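Local coordinates for Zn-dependent hydrolase, glyoxylase (Echinicola vietnamensis, PDB 6T5K), which probably hydrolyses beta-lactam antibiotics, carbapenems included, to substituted beta-amino acids as a zinc-dependent class B metallo-beta-lactamase, at residues H100-C105 with E161-D166. Sequence-based numbering, arbitrary orientation.
With ZN (zinc ion), chain G; ZN (zinc ion), chain H; EDO (1,2-ethanediol), chain B.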
loop_
_atom_site.group_PDB
_atom_site.type_symbol
_atom_site.label_atom_id
_atom_site.label_comp_id
_atom_site.label_asym_id
_atom_site.label_seq_id
_atom_site.Cartn_x
_atom_site.Cartn_y
_atom_site.Cartn_z
ATOM N N HIS A 100 2.412 -6.929 1.145
ATOM C CA HIS A 100 2.837 -8.120 1.882
ATOM C C HIS A 100 1.749 -9.166 1.689
ATOM O O HIS A 100 0.772 -8.942 0.968
ATOM C CB HIS A 100 3.214 -7.900 3.362
ATOM C CG HIS A 100 2.115 -7.384 4.238
ATOM N ND1 HIS A 100 1.783 -6.050 4.311
ATOM C CD2 HIS A 100 1.326 -8.013 5.143
ATOM C CE1 HIS A 100 0.795 -5.889 5.178
ATOM N NE2 HIS A 100 0.509 -7.059 5.705
ATOM N N PHE A 101 1.925 -10.319 2.313
ATOM C CA PHE A 101 1.064 -11.462 1.999
ATOM C C PHE A 101 -0.299 -11.464 2.690
ATOM O O PHE A 101 -1.107 -12.350 2.402
ATOM C CB PHE A 101 1.787 -12.783 2.300
ATOM C CG PHE A 101 1.845 -13.150 3.762
ATOM C CD1 PHE A 101 2.893 -12.694 4.569
ATOM C CD2 PHE A 101 0.876 -13.986 4.320
ATOM C CE1 PHE A 101 2.956 -13.050 5.900
ATOM C CE2 PHE A 101 0.957 -14.364 5.667
ATOM C CZ PHE A 101 1.987 -13.876 6.456
ATOM N N HIS A 102 -0.590 -10.517 3.578
ATOM C CA HIS A 102 -1.850 -10.555 4.314
ATOM C C HIS A 102 -3.041 -10.139 3.429
ATOM O O HIS A 102 -2.896 -9.548 2.366
ATOM C CB HIS A 102 -1.792 -9.622 5.515
ATOM C CG HIS A 102 -0.959 -10.122 6.646
ATOM N ND1 HIS A 102 -0.462 -9.281 7.622
ATOM C CD2 HIS A 102 -0.561 -11.371 6.984
ATOM C CE1 HIS A 102 0.203 -9.993 8.510
ATOM N NE2 HIS A 102 0.164 -11.262 8.144
ATOM N N LEU A 103 -4.251 -10.402 3.925
ATOM C CA LEU A 103 -5.460 -10.194 3.113
ATOM C C LEU A 103 -5.795 -8.723 2.868
ATOM O O LEU A 103 -6.454 -8.416 1.865
ATOM C CB LEU A 103 -6.631 -10.968 3.721
ATOM C CG LEU A 103 -6.498 -12.492 3.591
ATOM C CD1 LEU A 103 -7.591 -13.142 4.419
ATOM C CD2 LEU A 103 -6.613 -12.955 2.137
ATOM N N ASP A 104 -5.344 -7.806 3.718
ATOM C CA ASP A 104 -5.547 -6.380 3.450
ATOM C C ASP A 104 -4.535 -5.828 2.449
ATOM O O ASP A 104 -4.433 -4.601 2.276
ATOM C CB ASP A 104 -5.562 -5.545 4.750
ATOM C CG ASP A 104 -4.299 -5.699 5.609
ATOM O OD1 ASP A 104 -3.805 -6.850 5.742
ATOM O OD2 ASP A 104 -3.829 -4.654 6.192
ATOM N N CYS A 105 -3.784 -6.719 1.812
ATOM C CA CYS A 105 -2.938 -6.403 0.680
ATOM C C CYS A 105 -3.369 -7.134 -0.573
ATOM O O CYS A 105 -3.205 -6.600 -1.673
ATOM C CB CYS A 105 -1.484 -6.786 0.983
ATOM S SG CYS A 105 -0.863 -6.047 2.470
ATOM N N GLU A 161 12.640 -6.706 7.078
ATOM C CA GLU A 161 11.463 -7.205 7.781
ATOM C C GLU A 161 10.898 -6.167 8.765
ATOM O O GLU A 161 11.577 -5.259 9.232
ATOM C CB GLU A 161 11.827 -8.488 8.521
ATOM C CG GLU A 161 12.458 -9.552 7.638
ATOM C CD GLU A 161 12.405 -10.952 8.238
ATOM O OE1 GLU A 161 11.883 -11.124 9.379
ATOM O OE2 GLU A 161 12.869 -11.894 7.549
ATOM N N GLY A 162 9.614 -6.329 9.089
ATOM C CA GLY A 162 8.985 -5.483 10.076
ATOM C C GLY A 162 7.633 -6.025 10.468
ATOM O O GLY A 162 7.518 -6.984 11.229
ATOM N N HIS A 163 6.599 -5.407 9.922
ATOM C CA HIS A 163 5.245 -5.909 10.118
ATOM C C HIS A 163 5.132 -7.362 9.680
ATOM O O HIS A 163 4.485 -8.181 10.346
ATOM C CB HIS A 163 4.281 -5.048 9.306
ATOM C CG HIS A 163 2.901 -5.600 9.261
ATOM N ND1 HIS A 163 2.054 -5.614 10.351
ATOM C CD2 HIS A 163 2.222 -6.181 8.252
ATOM C CE1 HIS A 163 0.905 -6.168 10.008
ATOM N NE2 HIS A 163 0.980 -6.519 8.740
ATOM N N THR A 164 5.778 -7.704 8.573
ATOM C CA THR A 164 5.967 -9.093 8.168
ATOM C C THR A 164 7.382 -9.243 7.612
ATOM O O THR A 164 8.121 -8.260 7.445
ATOM C CB THR A 164 4.976 -9.551 7.089
ATOM O OG1 THR A 164 5.096 -8.679 5.963
ATOM C CG2 THR A 164 3.551 -9.570 7.613
ATOM N N GLN A 165 7.776 -10.486 7.320
ATOM C CA GLN A 165 9.101 -10.692 6.757
ATOM C C GLN A 165 9.230 -10.166 5.340
ATOM O O GLN A 165 10.346 -9.841 4.914
ATOM C CB GLN A 165 9.493 -12.162 6.758
ATOM C CG GLN A 165 8.549 -13.090 5.998
ATOM C CD GLN A 165 9.105 -14.463 5.851
ATOM O OE1 GLN A 165 8.677 -15.390 6.521
ATOM N NE2 GLN A 165 10.054 -14.609 4.980
ATOM N N ASP A 166 8.113 -10.068 4.603
ATOM C CA ASP A 166 8.101 -9.795 3.174
ATOM C C ASP A 166 7.639 -8.380 2.826
ATOM O O ASP A 166 7.484 -8.087 1.634
ATOM C CB ASP A 166 7.187 -10.804 2.476
ATOM C CG ASP A 166 5.736 -10.730 2.973
ATOM O OD1 ASP A 166 5.509 -10.581 4.194
ATOM O OD2 ASP A 166 4.819 -10.845 2.115
HETATM ZN ZN ZN G . -0.441 -7.247 7.520
HETATM ZN ZN ZN H . -2.252 -4.286 7.814
HETATM C C1 EDO B . 8.972 -12.476 10.800
HETATM O O1 EDO B . 10.357 -12.706 11.045
HETATM C C2 EDO B . 8.133 -13.507 11.507
HETATM O O2 EDO B . 8.646 -14.797 11.172
HETATM O O HOH W 1 -2.132 -6.407 7.717
HETATM O O HOH W 2 -1.337 -4.058 9.908
#
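His100, His102 and His163 converge on one zinc ion, which joins the two segments: His100 NE2 lies 2.1 Å from the metal, and His102 ND1 and His163 NE2 each 2.0 Å. A water oxygen 1.9 Å from this zinc ion is the fourth ligand. It bridges to the second zinc ion and donates a hydrogen bond to Asp104 OD1, while Asp104 OD2 binds that second metal together with Cys182 and His223. This is the di-zinc centre of a subclass B1 metallo-beta-lactamase, with the HxHxD motif running from His100 to Asp104. The rings pack as well as coordinate. With CG anti to its backbone N (chi1 171°), His163 sets its CD2 edge over one face of His100, an offset edge-to-face pair with planes at 73°; Cys105 SG lies over the opposite face. Thr164 CG2 rests against both other ligand rings, tip to tip with His102 (3.5 Å from its CE1) and across His100. Thr164 OG1 lies 3.3 Å from His100 CB and donates to Asp166 OD1 from above the carboxylate plane. That carboxylate lies at the Phe101 ring edge; its OD2 is hydrogen-bonded to Thr125 OG1. Asp196 hydrogen-bonds His102 NE2 and, together with the ND1-zinc bond, probably helps fix the ring's rotation.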